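Local coordinates for fibronectin type III domain-containing protein (Simiduia agarivorans, PDB 6P2K), which probably hydrolyses beta-1,4-glucan backbones such as that of xyloglucan, as a glycoside hydrolase family 74 enzyme, its catalytic part here folded into seven-bladed beta-propellers, at residues T461-A466 with V514-A519; Q465-Y470 with N476-A481; K523-S528 with T555-G560; V583-T588 with W605-V610. All coordinates share one frame; numbering follows the deposited sequence.

Among the four, contact 1 opens first, at 461, but contact 2 closes first, through a five-residue loop that joins 465-470 to 476-481 as a hairpin within one propeller sheet. Contact 1 spans that hairpin, closing a loop of 47 residues, and shares Gln465 and Ala466 with it; its second segment begins on strand 511-516 of the next sheet. Contact 3 stays inside this second sheet, linking strand 524-528 to the outer strand 555-559 across 532-536. Contact 4 lies in the third sheet, between 582-588 and 605-615. Contacts 3 and 4 meet directly, as Tyr558 CD1 lies 3.6 Å from Phe607 CG, so three successive sheets are tied face to face.

Contact 1: residues T461-A466 with V514-A519; sequences TVVAQA and VAVSPA
Val463 and Val514 meet through their methyl groups, Val463 CG2 lying 3.9 Å from Val514 CG1. The same Val463 methyl also reaches Val516, two residues on, with CG2 of Val463 at 4.1 Å from CG2 of Val516. One branch thus serves two partners: chi1 of -61° sets CG2 between the backbone N and carbonyl carbon of Val463, aimed at the opposing strand. A looser apolar touch is made by the aliphatic base of Gln465, whose CB is 4.2 Å from Val514 CG2.

No hydrogen bond joins the two segments, and their short strand axes pass 7.6 Å apart at 163°. This is face packing between neighbouring blade sheets of a beta-propeller, one containing strand 459-467 and the other strand 511-516. Ala454 of strand 447-456 adds to the apolar layer, touching both Val463 and Val516.

The polar contribution comes from the surroundings. The amide end of Gln465 leads away from Val514 to the backbone of Arg478 and Asn476, while Val516 N is hydrogen-bonded to Asp452 OD2. Asp513, next to Val514 in sequence, binds a zinc ion together with Asp405.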
loop_
_atom_site.group_PDB
_atom_site.type_symbol
_atom_site.label_atom_id
_atom_site.label_comp_id
_atom_site.label_asym_id
_atom_site.label_seq_id
_atom_site.Cartn_x
_atom_site.Cartn_y
_atom_site.Cartn_z
ATOM N N THR B 461 -4.479 -9.712 -21.185
ATOM C CA THR B 461 -4.316 -10.780 -20.209
ATOM C C THR B 461 -3.955 -12.071 -20.924
ATOM O O THR B 461 -4.730 -12.561 -21.754
ATOM C CB THR B 461 -5.599 -10.962 -19.391
ATOM O OG1 THR B 461 -5.940 -9.721 -18.761
ATOM C CG2 THR B 461 -5.419 -12.040 -18.331
ATOM N N VAL B 462 -2.784 -12.622 -20.595
ATOM C CA VAL B 462 -2.392 -13.924 -21.114
ATOM C C VAL B 462 -3.316 -14.988 -20.541
ATOM O O VAL B 462 -3.647 -14.966 -19.350
ATOM C CB VAL B 462 -0.927 -14.226 -20.754
ATOM C CG1 VAL B 462 -0.352 -15.294 -21.680
ATOM C CG2 VAL B 462 -0.091 -12.956 -20.779
ATOM N N VAL B 463 -3.746 -15.921 -21.387
ATOM C CA VAL B 463 -4.448 -17.123 -20.952
ATOM C C VAL B 463 -3.642 -18.327 -21.416
ATOM O O VAL B 463 -3.045 -18.303 -22.499
ATOM C CB VAL B 463 -5.894 -17.192 -21.488
ATOM C CG1 VAL B 463 -6.698 -16.014 -20.980
ATOM C CG2 VAL B 463 -5.914 -17.239 -23.016
ATOM N N ALA B 464 -3.608 -19.374 -20.593
ATOM C CA ALA B 464 -2.766 -20.519 -20.897
ATOM C C ALA B 464 -3.362 -21.798 -20.331
ATOM O O ALA B 464 -3.927 -21.806 -19.233
ATOM C CB ALA B 464 -1.346 -20.326 -20.344
ATOM N N GLN B 465 -3.241 -22.871 -21.104
ATOM C CA GLN B 465 -3.340 -24.220 -20.569
ATOM C C GLN B 465 -1.976 -24.579 -19.989
ATOM O O GLN B 465 -0.981 -24.617 -20.720
ATOM C CB GLN B 465 -3.760 -25.192 -21.672
ATOM C CG GLN B 465 -3.255 -26.623 -21.522
ATOM C CD GLN B 465 -3.824 -27.321 -20.300
ATOM O OE1 GLN B 465 -4.946 -27.039 -19.876
ATOM N NE2 GLN B 465 -3.052 -28.240 -19.730
ATOM N N ALA B 466 -1.911 -24.795 -18.676
ATOM C CA ALA B 466 -0.632 -25.005 -18.003
ATOM C C ALA B 466 -0.798 -26.027 -16.893
ATOM O O ALA B 466 -1.671 -25.876 -16.034
ATOM C CB ALA B 466 -0.083 -23.693 -17.431
ATOM N N VAL B 514 -6.851 -23.443 -26.283
ATOM C CA VAL B 514 -7.543 -22.340 -25.634
ATOM C C VAL B 514 -7.467 -21.175 -26.605
ATOM O O VAL B 514 -6.383 -20.862 -27.107
ATOM C CB VAL B 514 -6.885 -21.971 -24.290
ATOM C CG1 VAL B 514 -7.472 -20.688 -23.732
ATOM C CG2 VAL B 514 -6.995 -23.119 -23.293
ATOM N N ALA B 515 -8.606 -20.552 -26.900
ATOM C CA ALA B 515 -8.618 -19.507 -27.913
ATOM C C ALA B 515 -9.562 -18.384 -27.519
ATOM O O ALA B 515 -10.647 -18.624 -26.980
ATOM C CB ALA B 515 -9.011 -20.069 -29.286
ATOM N N VAL B 516 -9.139 -17.155 -27.813
ATOM C CA VAL B 516 -9.881 -15.943 -27.488
ATOM C C VAL B 516 -10.676 -15.508 -28.712
ATOM O O VAL B 516 -10.181 -15.566 -29.847
ATOM C CB VAL B 516 -8.913 -14.837 -27.025
ATOM C CG1 VAL B 516 -9.653 -13.558 -26.737
ATOM C CG2 VAL B 516 -8.134 -15.297 -25.798
ATOM N N SER B 517 -11.913 -15.086 -28.491
ATOM C CA SER B 517 -12.743 -14.594 -29.587
ATOM C C SER B 517 -12.228 -13.250 -30.079
ATOM O O SER B 517 -12.151 -12.304 -29.286
ATOM C CB SER B 517 -14.194 -14.456 -29.135
ATOM O OG SER B 517 -14.893 -13.514 -29.937
ATOM N N PRO B 518 -11.874 -13.110 -31.361
ATOM C CA PRO B 518 -11.468 -11.786 -31.856
ATOM C C PRO B 518 -12.596 -10.772 -31.818
ATOM O O PRO B 518 -12.328 -9.573 -31.678
ATOM C CB PRO B 518 -11.011 -12.069 -33.293
ATOM C CG PRO B 518 -10.697 -13.534 -33.323
ATOM C CD PRO B 518 -11.678 -14.165 -32.372
ATOM N N ALA B 519 -13.851 -11.215 -31.935
ATOM C CA ALA B 519 -14.973 -10.286 -31.887
ATOM C C ALA B 519 -15.208 -9.762 -30.478
ATOM O O ALA B 519 -15.720 -8.651 -30.310
ATOM C CB ALA B 519 -16.237 -10.960 -32.417
#

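Contact 2: residues Q465-Y470 with N476-A481; sequences QATSGY and NGRLWA
Thr467 and Asn476 join their side chains at the loop end of a beta hairpin, whose strands 459-467 and 478-483 are neighbours in one blade of the propeller. Thr467 OG1 donates to Asn476 OD1 over 2.9 Å, from above the carbonyl plane rather than along a lone pair. The torsions bring the groups together: OG1 of Thr467 is trans to its own N (chi1 -172°), whereas Asn476 CG, at chi1 42°, sits between its backbone N and carbonyl carbon.

Gln465 pairs with Leu479 as an antiparallel non-hydrogen-bonded pair, and a bend at chi2 (65°) folds its amide along the opposite chain. Both ends of that amide are used. NE2 of Gln465 donates to Asn476 O at 3.1 Å, nearly in the amide plane, and OE1 of Gln465 accepts from Arg478 N at 3.1 Å. The side chain therefore bridges backbone groups on both sides of Gly477. Beside it, the backbone bond from Ala466 N to Arg478 O measures 3.2 Å.

Arg478 runs extended from CG to NE past Ala466 O, and its NH1 forms a salt bridge with Glu495. Its NH2 also gives a water a hydrogen bond; that water is bonded to Ser468 OG. A second subunit approaches here, where its Asp318 O bonds Ser468 OG.

Trp480 brings the pyrrole side of its indole to Ala466. Its NE1 makes a weak, bent bond to Ala466 O, while CD1 of Trp480 packs 3.6 Å from Ala466 CB.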
loop_
_atom_site.group_PDB
_atom_site.type_symbol
_atom_site.label_atom_id
_atom_site.label_comp_id
_atom_site.label_asym_id
_atom_site.label_seq_id
_atom_site.Cartn_x
_atom_site.Cartn_y
_atom_site.Cartn_z
ATOM N N GLN B 465 -3.241 -22.871 -21.104
ATOM C CA GLN B 465 -3.340 -24.220 -20.569
ATOM C C GLN B 465 -1.976 -24.579 -19.989
ATOM O O GLN B 465 -0.981 -24.617 -20.720
ATOM C CB GLN B 465 -3.760 -25.192 -21.672
ATOM C CG GLN B 465 -3.255 -26.623 -21.522
ATOM C CD GLN B 465 -3.824 -27.321 -20.300
ATOM O OE1 GLN B 465 -4.946 -27.039 -19.876
ATOM N NE2 GLN B 465 -3.052 -28.240 -19.730
ATOM N N ALA B 466 -1.911 -24.795 -18.676
ATOM C CA ALA B 466 -0.632 -25.005 -18.003
ATOM C C ALA B 466 -0.798 -26.027 -16.893
ATOM O O ALA B 466 -1.671 -25.876 -16.034
ATOM C CB ALA B 466 -0.083 -23.693 -17.431
ATOM N N THR B 467 0.056 -27.048 -16.896
ATOM C CA THR B 467 -0.114 -28.168 -15.985
ATOM C C THR B 467 1.226 -28.859 -15.784
ATOM O O THR B 467 2.223 -28.537 -16.436
ATOM C CB THR B 467 -1.156 -29.150 -16.523
ATOM O OG1 THR B 467 -1.450 -30.138 -15.530
ATOM C CG2 THR B 467 -0.626 -29.838 -17.769
ATOM N N SER B 468 1.233 -29.823 -14.867
ATOM C CA SER B 468 2.426 -30.599 -14.581
ATOM C C SER B 468 2.559 -31.762 -15.560
ATOM O O SER B 468 1.624 -32.115 -16.282
ATOM C CB SER B 468 2.392 -31.120 -13.143
ATOM O OG SER B 468 1.159 -31.768 -12.865
ATOM N N GLY B 469 3.748 -32.357 -15.580
ATOM C CA GLY B 469 4.016 -33.464 -16.475
ATOM C C GLY B 469 5.159 -33.192 -17.430
ATOM O O GLY B 469 5.277 -32.087 -17.968
ATOM N N TYR B 470 5.997 -34.198 -17.656
ATOM C CA TYR B 470 7.170 -34.088 -18.508
ATOM C C TYR B 470 7.023 -34.965 -19.743
ATOM O O TYR B 470 6.221 -35.903 -19.776
ATOM C CB TYR B 470 8.436 -34.471 -17.735
ATOM C CG TYR B 470 8.694 -33.538 -16.584
ATOM C CD1 TYR B 470 9.248 -32.287 -16.803
ATOM C CD2 TYR B 470 8.344 -33.887 -15.287
ATOM C CE1 TYR B 470 9.470 -31.413 -15.763
ATOM C CE2 TYR B 470 8.562 -33.016 -14.235
ATOM C CZ TYR B 470 9.129 -31.780 -14.483
ATOM O OH TYR B 470 9.355 -30.904 -13.451
ATOM N N ASN B 476 -3.396 -32.764 -16.631
ATOM C CA ASN B 476 -4.794 -32.347 -16.637
ATOM C C ASN B 476 -4.909 -30.956 -17.247
ATOM O O ASN B 476 -3.911 -30.303 -17.557
ATOM C CB ASN B 476 -5.387 -32.368 -15.225
ATOM C CG ASN B 476 -4.435 -31.817 -14.187
ATOM O OD1 ASN B 476 -4.045 -30.649 -14.238
ATOM N ND2 ASN B 476 -4.047 -32.660 -13.238
ATOM N N GLY B 477 -6.155 -30.514 -17.418
ATOM C CA GLY B 477 -6.425 -29.186 -17.935
ATOM C C GLY B 477 -6.551 -28.174 -16.815
ATOM O O GLY B 477 -7.273 -28.397 -15.841
ATOM N N ARG B 478 -5.830 -27.063 -16.953
ATOM C CA ARG B 478 -5.903 -25.940 -16.025
ATOM C C ARG B 478 -5.835 -24.648 -16.823
ATOM O O ARG B 478 -4.979 -24.506 -17.702
ATOM C CB ARG B 478 -4.759 -25.952 -15.006
ATOM C CG ARG B 478 -4.626 -27.185 -14.148
ATOM C CD ARG B 478 -3.418 -27.010 -13.240
ATOM N NE ARG B 478 -3.175 -28.153 -12.368
ATOM C CZ ARG B 478 -3.490 -28.184 -11.077
ATOM N NH1 ARG B 478 -4.075 -27.138 -10.507
ATOM N NH2 ARG B 478 -3.223 -29.264 -10.354
ATOM N N LEU B 479 -6.713 -23.704 -16.502
ATOM C CA LEU B 479 -6.738 -22.405 -17.161
ATOM C C LEU B 479 -6.076 -21.375 -16.250
ATOM O O LEU B 479 -6.556 -21.124 -15.139
ATOM C CB LEU B 479 -8.173 -21.999 -17.491
ATOM C CG LEU B 479 -8.367 -20.669 -18.216
ATOM C CD1 LEU B 479 -7.854 -20.758 -19.649
ATOM C CD2 LEU B 479 -9.831 -20.276 -18.184
ATOM N N TRP B 480 -4.972 -20.792 -16.714
ATOM C CA TRP B 480 -4.256 -19.760 -15.980
ATOM C C TRP B 480 -4.341 -18.435 -16.727
ATOM O O TRP B 480 -4.488 -18.400 -17.953
ATOM C CB TRP B 480 -2.786 -20.141 -15.767
ATOM C CG TRP B 480 -2.591 -21.362 -14.914
ATOM C CD1 TRP B 480 -2.797 -22.662 -15.281
ATOM C CD2 TRP B 480 -2.141 -21.395 -13.553
ATOM N NE1 TRP B 480 -2.510 -23.502 -14.231
ATOM C CE2 TRP B 480 -2.104 -22.749 -13.159
ATOM C CE3 TRP B 480 -1.769 -20.411 -12.628
ATOM C CZ2 TRP B 480 -1.708 -23.144 -11.883
ATOM C CZ3 TRP B 480 -1.376 -20.804 -11.359
ATOM C CH2 TRP B 480 -1.352 -22.160 -10.998
ATOM N N ALA B 481 -4.239 -17.341 -15.972
ATOM C CA ALA B 481 -4.371 -16.000 -16.526
ATOM C C ALA B 481 -3.335 -15.079 -15.903
ATOM O O ALA B 481 -3.150 -15.089 -14.681
ATOM C CB ALA B 481 -5.778 -15.445 -16.285
HETATM O O HOH W 1 -1.300 -30.587 -12.346
#

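Contact 3: residues K523-S528 with T555-G560; sequences KVFMFS and TQIYEG. With ZN (zinc ion), chain P.
The rings of Phe527 and Tyr558 touch obliquely, while Phe525 receives the tip of Ile557, and no hydrogen bond crosses between these segments. Ile557 can be followed outward. Its CB points toward strand 524-528, and chi1 of 70° places CG1 between the backbone N and carbonyl carbon. The CG2 branch leaves on another course and packs against Trp605. From CG1 the chain continues fully extended (chi2 180°), delivering CD1 to the edge of the Phe525 ring, in its plane. There CD1 of Ile557 lies 3.8 Å from Phe525 CE1 and equally 3.8 Å from Phe525 CD1, so the methyl straddles one ring bond.

In the second pair Phe527 CE2 is 3.9 Å from Tyr558 CD2. Tyr558 OH is held by the backbone N of Ala567, fixing the far end of the ring.

The CB of Glu559 points away from strand 524-528, and the carboxylate chelates zinc with both oxygens, OE1 at 2.0 Å and OE2 at 2.2 Å from the ion. Asp562, Asp566 and a water, whose oxygen is 2.1 Å from the zinc, also bind.

Consecutive Ile557 and Tyr558 can both contribute inward because they face Met533 of the intervening strand 532-536 together, the signature of a classic beta bulge in the outer strand of a propeller blade.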
loop_
_atom_site.group_PDB
_atom_site.type_symbol
_atom_site.label_atom_id
_atom_site.label_comp_id
_atom_site.label_asym_id
_atom_site.label_seq_id
_atom_site.Cartn_x
_atom_site.Cartn_y
_atom_site.Cartn_z
ATOM N N LYS B 523 -14.027 -12.950 -24.111
ATOM C CA LYS B 523 -14.606 -14.286 -24.155
ATOM C C LYS B 523 -13.547 -15.291 -24.587
ATOM O O LYS B 523 -12.862 -15.080 -25.594
ATOM C CB LYS B 523 -15.797 -14.314 -25.117
ATOM C CG LYS B 523 -16.384 -15.691 -25.377
ATOM C CD LYS B 523 -17.738 -15.578 -26.080
ATOM C CE LYS B 523 -18.758 -14.874 -25.196
ATOM N NZ LYS B 523 -20.073 -14.681 -25.882
ATOM N N VAL B 524 -13.414 -16.381 -23.829
ATOM C CA VAL B 524 -12.366 -17.375 -24.049
ATOM C C VAL B 524 -13.002 -18.753 -24.173
ATOM O O VAL B 524 -13.832 -19.132 -23.340
ATOM C CB VAL B 524 -11.322 -17.369 -22.912
ATOM C CG1 VAL B 524 -10.159 -18.292 -23.257
ATOM C CG2 VAL B 524 -10.822 -15.949 -22.639
ATOM N N PHE B 525 -12.603 -19.503 -25.203
ATOM C CA PHE B 525 -13.052 -20.871 -25.426
ATOM C C PHE B 525 -11.937 -21.852 -25.080
ATOM O O PHE B 525 -10.751 -21.538 -25.215
ATOM C CB PHE B 525 -13.469 -21.100 -26.884
ATOM C CG PHE B 525 -14.649 -20.284 -27.324
ATOM C CD1 PHE B 525 -15.940 -20.753 -27.142
ATOM C CD2 PHE B 525 -14.465 -19.058 -27.947
ATOM C CE1 PHE B 525 -17.029 -20.004 -27.556
ATOM C CE2 PHE B 525 -15.551 -18.306 -28.367
ATOM C CZ PHE B 525 -16.833 -18.777 -28.170
ATOM N N MET B 526 -12.330 -23.053 -24.652
ATOM C CA MET B 526 -11.378 -24.115 -24.357
ATOM C C MET B 526 -12.078 -25.462 -24.497
ATOM O O MET B 526 -13.267 -25.587 -24.196
ATOM C CB MET B 526 -10.784 -23.962 -22.951
ATOM C CG MET B 526 -11.816 -24.042 -21.828
ATOM S SD MET B 526 -11.561 -22.803 -20.535
ATOM C CE MET B 526 -11.983 -21.294 -21.414
ATOM N N PHE B 527 -11.335 -26.466 -24.963
ATOM C CA PHE B 527 -11.866 -27.817 -25.123
ATOM C C PHE B 527 -11.110 -28.750 -24.188
ATOM O O PHE B 527 -9.906 -28.963 -24.354
ATOM C CB PHE B 527 -11.767 -28.299 -26.571
ATOM C CG PHE B 527 -12.750 -29.393 -26.916
ATOM C CD1 PHE B 527 -12.636 -30.657 -26.351
ATOM C CD2 PHE B 527 -13.798 -29.150 -27.789
ATOM C CE1 PHE B 527 -13.549 -31.661 -26.657
ATOM C CE2 PHE B 527 -14.710 -30.143 -28.106
ATOM C CZ PHE B 527 -14.588 -31.403 -27.536
ATOM N N SER B 528 -11.823 -29.304 -23.213
ATOM C CA SER B 528 -11.266 -30.252 -22.258
ATOM C C SER B 528 -11.335 -31.646 -22.871
ATOM O O SER B 528 -12.426 -32.170 -23.111
ATOM C CB SER B 528 -12.029 -30.188 -20.935
ATOM O OG SER B 528 -11.404 -30.985 -19.949
ATOM N N THR B 555 -18.751 -21.911 -18.402
ATOM C CA THR B 555 -19.967 -22.334 -19.084
ATOM C C THR B 555 -19.638 -23.477 -20.033
ATOM O O THR B 555 -18.733 -23.357 -20.862
ATOM C CB THR B 555 -20.596 -21.180 -19.865
ATOM O OG1 THR B 555 -20.761 -20.045 -19.005
ATOM C CG2 THR B 555 -21.952 -21.594 -20.434
ATOM N N GLN B 556 -20.368 -24.578 -19.913
ATOM C CA GLN B 556 -20.250 -25.656 -20.886
ATOM C C GLN B 556 -21.140 -25.352 -22.083
ATOM O O GLN B 556 -22.324 -25.040 -21.922
ATOM C CB GLN B 556 -20.641 -26.999 -20.270
ATOM C CG GLN B 556 -20.389 -28.178 -21.199
ATOM C CD GLN B 556 -20.829 -29.504 -20.607
ATOM O OE1 GLN B 556 -20.364 -29.907 -19.544
ATOM N NE2 GLN B 556 -21.732 -30.189 -21.300
ATOM N N ILE B 557 -20.573 -25.435 -23.283
ATOM C CA ILE B 557 -21.341 -25.224 -24.506
ATOM C C ILE B 557 -21.408 -26.458 -25.392
ATOM O O ILE B 557 -22.185 -26.461 -26.358
ATOM C CB ILE B 557 -20.809 -24.016 -25.312
ATOM C CG1 ILE B 557 -19.448 -24.317 -25.935
ATOM C CG2 ILE B 557 -20.712 -22.785 -24.422
ATOM C CD1 ILE B 557 -18.899 -23.151 -26.740
ATOM N N TYR B 558 -20.651 -27.515 -25.094
ATOM C CA TYR B 558 -20.683 -28.723 -25.910
ATOM C C TYR B 558 -20.211 -29.912 -25.082
ATOM O O TYR B 558 -19.123 -29.863 -24.502
ATOM C CB TYR B 558 -19.801 -28.558 -27.155
ATOM C CG TYR B 558 -19.727 -29.793 -28.026
ATOM C CD1 TYR B 558 -20.779 -30.137 -28.869
ATOM C CD2 TYR B 558 -18.607 -30.622 -28.000
ATOM C CE1 TYR B 558 -20.718 -31.268 -29.667
ATOM C CE2 TYR B 558 -18.535 -31.755 -28.795
ATOM C CZ TYR B 558 -19.595 -32.070 -29.626
ATOM O OH TYR B 558 -19.541 -33.189 -30.419
ATOM N N GLU B 559 -21.022 -30.973 -25.024
ATOM C CA GLU B 559 -20.597 -32.222 -24.398
ATOM C C GLU B 559 -19.850 -33.064 -25.423
ATOM O O GLU B 559 -20.326 -33.256 -26.547
ATOM C CB GLU B 559 -21.772 -33.022 -23.818
ATOM C CG GLU B 559 -22.837 -33.555 -24.817
ATOM C CD GLU B 559 -22.576 -34.968 -25.391
ATOM O OE1 GLU B 559 -23.322 -35.376 -26.302
ATOM O OE2 GLU B 559 -21.641 -35.681 -24.971
ATOM N N GLY B 560 -18.678 -33.550 -25.031
ATOM C CA GLY B 560 -17.890 -34.422 -25.875
ATOM C C GLY B 560 -17.542 -35.707 -25.155
ATOM O O GLY B 560 -16.381 -36.125 -25.127
HETATM ZN ZN ZN P . -22.244 -37.062 -26.569
HETATM O O HOH W 2 -23.756 -37.768 -27.805
#

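Contact 4: residues V583-T588 with W605-V610; sequences VFFSST and WTFAQV
Val583 and Phe585 form a close apolar group with Phe607 and Trp605, on strands that are separated in their sheet by 593-599. The short strand axes approach to 9.1 Å and cross at -61°, too far apart for backbone pairing, so side chains alone bridge the interval.

The tight part centres on the Phe607 ring. Phe585 CE1 lies 3.8 Å from Phe607 CE2, and the two side chains cross at about a right angle; CD2 of Phe607 comes in at the edge of the Phe585 ring, in its plane. A chi1 of 68° swings the Phe585 ring between its backbone N and carbonyl carbon and brings its end nearer to strand 605-615. Val583 fills the adjoining position with one methyl: its CG1 is 3.9 Å from Phe607 CZ and also 3.9 Å from Trp605 CZ3, on the six-membered part of the indole. Beyond the segments, Phe607 meets Tyr558 and Phe585 meets Phe527, both with ring planes at about 45°, which carries the aromatic packing into the preceding blade.

The other side is looser. Val583 and Phe585 are buried, but Trp605 and Phe607 are only partly so, and Thr606 and Ala608 between and beyond them are exposed. Toward the far end Val610 CG2 comes no nearer than 5.0 Å, to Phe584 CD2.

With no hydrogen bond or charge pair between the segments, their contact probably rests on shape fit and on the burial of apolar carbon by aromatic and branched side chains.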
loop_
_atom_site.group_PDB
_atom_site.type_symbol
_atom_site.label_atom_id
_atom_site.label_comp_id
_atom_site.label_asym_id
_atom_site.label_seq_id
_atom_site.Cartn_x
_atom_site.Cartn_y
_atom_site.Cartn_z
ATOM N N VAL B 583 -18.236 -20.487 -33.562
ATOM C CA VAL B 583 -16.902 -20.991 -33.266
ATOM C C VAL B 583 -16.666 -22.258 -34.079
ATOM O O VAL B 583 -17.578 -23.071 -34.263
ATOM C CB VAL B 583 -16.717 -21.251 -31.754
ATOM C CG1 VAL B 583 -17.636 -22.367 -31.273
ATOM C CG2 VAL B 583 -15.265 -21.572 -31.435
ATOM N N PHE B 584 -15.446 -22.407 -34.586
ATOM C CA PHE B 584 -15.011 -23.613 -35.272
ATOM C C PHE B 584 -13.886 -24.264 -34.478
ATOM O O PHE B 584 -13.206 -23.610 -33.683
ATOM C CB PHE B 584 -14.517 -23.321 -36.698
ATOM C CG PHE B 584 -15.456 -22.482 -37.517
ATOM C CD1 PHE B 584 -15.395 -21.097 -37.466
ATOM C CD2 PHE B 584 -16.382 -23.076 -38.356
ATOM C CE1 PHE B 584 -16.250 -20.320 -38.227
ATOM C CE2 PHE B 584 -17.245 -22.305 -39.117
ATOM C CZ PHE B 584 -17.177 -20.926 -39.052
ATOM N N PHE B 585 -13.692 -25.561 -34.702
ATOM C CA PHE B 585 -12.524 -26.240 -34.160
ATOM C C PHE B 585 -12.285 -27.517 -34.947
ATOM O O PHE B 585 -13.191 -28.051 -35.596
ATOM C CB PHE B 585 -12.667 -26.536 -32.657
ATOM C CG PHE B 585 -13.713 -27.568 -32.318
ATOM C CD1 PHE B 585 -15.044 -27.210 -32.185
ATOM C CD2 PHE B 585 -13.356 -28.886 -32.083
ATOM C CE1 PHE B 585 -16.002 -28.148 -31.850
ATOM C CE2 PHE B 585 -14.311 -29.829 -31.751
ATOM C CZ PHE B 585 -15.636 -29.459 -31.636
ATOM N N SER B 586 -11.044 -27.989 -34.896
ATOM C CA SER B 586 -10.653 -29.241 -35.529
ATOM C C SER B 586 -10.697 -30.342 -34.480
ATOM O O SER B 586 -9.978 -30.279 -33.476
ATOM C CB SER B 586 -9.261 -29.133 -36.151
ATOM O OG SER B 586 -8.328 -28.593 -35.229
ATOM N N SER B 587 -11.550 -31.336 -34.704
ATOM C CA SER B 587 -11.693 -32.457 -33.789
ATOM C C SER B 587 -10.700 -33.550 -34.145
ATOM O O SER B 587 -10.632 -33.981 -35.300
ATOM C CB SER B 587 -13.114 -33.010 -33.838
ATOM O OG SER B 587 -13.222 -34.206 -33.082
ATOM N N THR B 588 -9.941 -34.007 -33.150
ATOM C CA THR B 588 -8.976 -35.080 -33.346
ATOM C C THR B 588 -9.268 -36.273 -32.449
ATOM O O THR B 588 -8.407 -37.146 -32.289
ATOM C CB THR B 588 -7.553 -34.567 -33.108
ATOM O OG1 THR B 588 -7.348 -34.335 -31.709
ATOM C CG2 THR B 588 -7.329 -33.271 -33.870
ATOM N N TRP B 605 -26.260 -23.817 -27.545
ATOM C CA TRP B 605 -25.396 -23.969 -28.707
ATOM C C TRP B 605 -25.773 -25.228 -29.471
ATOM O O TRP B 605 -26.135 -26.243 -28.871
ATOM C CB TRP B 605 -23.922 -24.053 -28.294
ATOM C CG TRP B 605 -23.355 -22.794 -27.706
ATOM C CD1 TRP B 605 -23.615 -22.274 -26.469
ATOM C CD2 TRP B 605 -22.415 -21.908 -28.323
ATOM N NE1 TRP B 605 -22.901 -21.115 -26.284
ATOM C CE2 TRP B 605 -22.153 -20.871 -27.405
ATOM C CE3 TRP B 605 -21.768 -21.891 -29.563
ATOM C CZ2 TRP B 605 -21.272 -19.827 -27.689
ATOM C CZ3 TRP B 605 -20.895 -20.850 -29.845
ATOM C CH2 TRP B 605 -20.658 -19.833 -28.912
ATOM N N THR B 606 -25.682 -25.162 -30.798
ATOM C CA THR B 606 -25.798 -26.337 -31.651
ATOM C C THR B 606 -24.501 -26.494 -32.431
ATOM O O THR B 606 -24.033 -25.541 -33.064
ATOM C CB THR B 606 -26.992 -26.233 -32.610
ATOM O OG1 THR B 606 -26.866 -25.060 -33.425
ATOM C CG2 THR B 606 -28.299 -26.170 -31.832
ATOM N N PHE B 607 -23.919 -27.691 -32.371
ATOM C CA PHE B 607 -22.653 -27.992 -33.021
ATOM C C PHE B 607 -22.860 -29.062 -34.080
ATOM O O PHE B 607 -23.698 -29.956 -33.922
ATOM C CB PHE B 607 -21.604 -28.484 -32.018
ATOM C CG PHE B 607 -20.920 -27.385 -31.260
ATOM C CD1 PHE B 607 -21.586 -26.694 -30.260
ATOM C CD2 PHE B 607 -19.604 -27.055 -31.535
ATOM C CE1 PHE B 607 -20.956 -25.681 -29.560
ATOM C CE2 PHE B 607 -18.965 -26.042 -30.835
ATOM C CZ PHE B 607 -19.645 -25.355 -29.847
ATOM N N ALA B 608 -22.078 -28.974 -35.153
ATOM C CA ALA B 608 -22.137 -29.970 -36.211
ATOM C C ALA B 608 -20.797 -30.028 -36.926
ATOM O O ALA B 608 -20.069 -29.034 -37.002
ATOM C CB ALA B 608 -23.258 -29.671 -37.215
ATOM N N GLN B 609 -20.477 -31.214 -37.436
ATOM C CA GLN B 609 -19.318 -31.378 -38.298
ATOM C C GLN B 609 -19.603 -30.753 -39.659
ATOM O O GLN B 609 -20.688 -30.924 -40.218
ATOM C CB GLN B 609 -18.990 -32.865 -38.446
ATOM C CG GLN B 609 -17.779 -33.187 -39.309
ATOM C CD GLN B 609 -17.770 -34.640 -39.756
ATOM O OE1 GLN B 609 -18.627 -35.061 -40.526
ATOM N NE2 GLN B 609 -16.807 -35.413 -39.265
ATOM N N VAL B 610 -18.633 -30.006 -40.187
ATOM C CA VAL B 610 -18.767 -29.389 -41.503
ATOM C C VAL B 610 -17.683 -29.834 -42.472
ATOM O O VAL B 610 -17.731 -29.463 -43.648
ATOM C CB VAL B 610 -18.802 -27.849 -41.413
ATOM C CG1 VAL B 610 -20.036 -27.391 -40.648
ATOM C CG2 VAL B 610 -17.533 -27.314 -40.770
#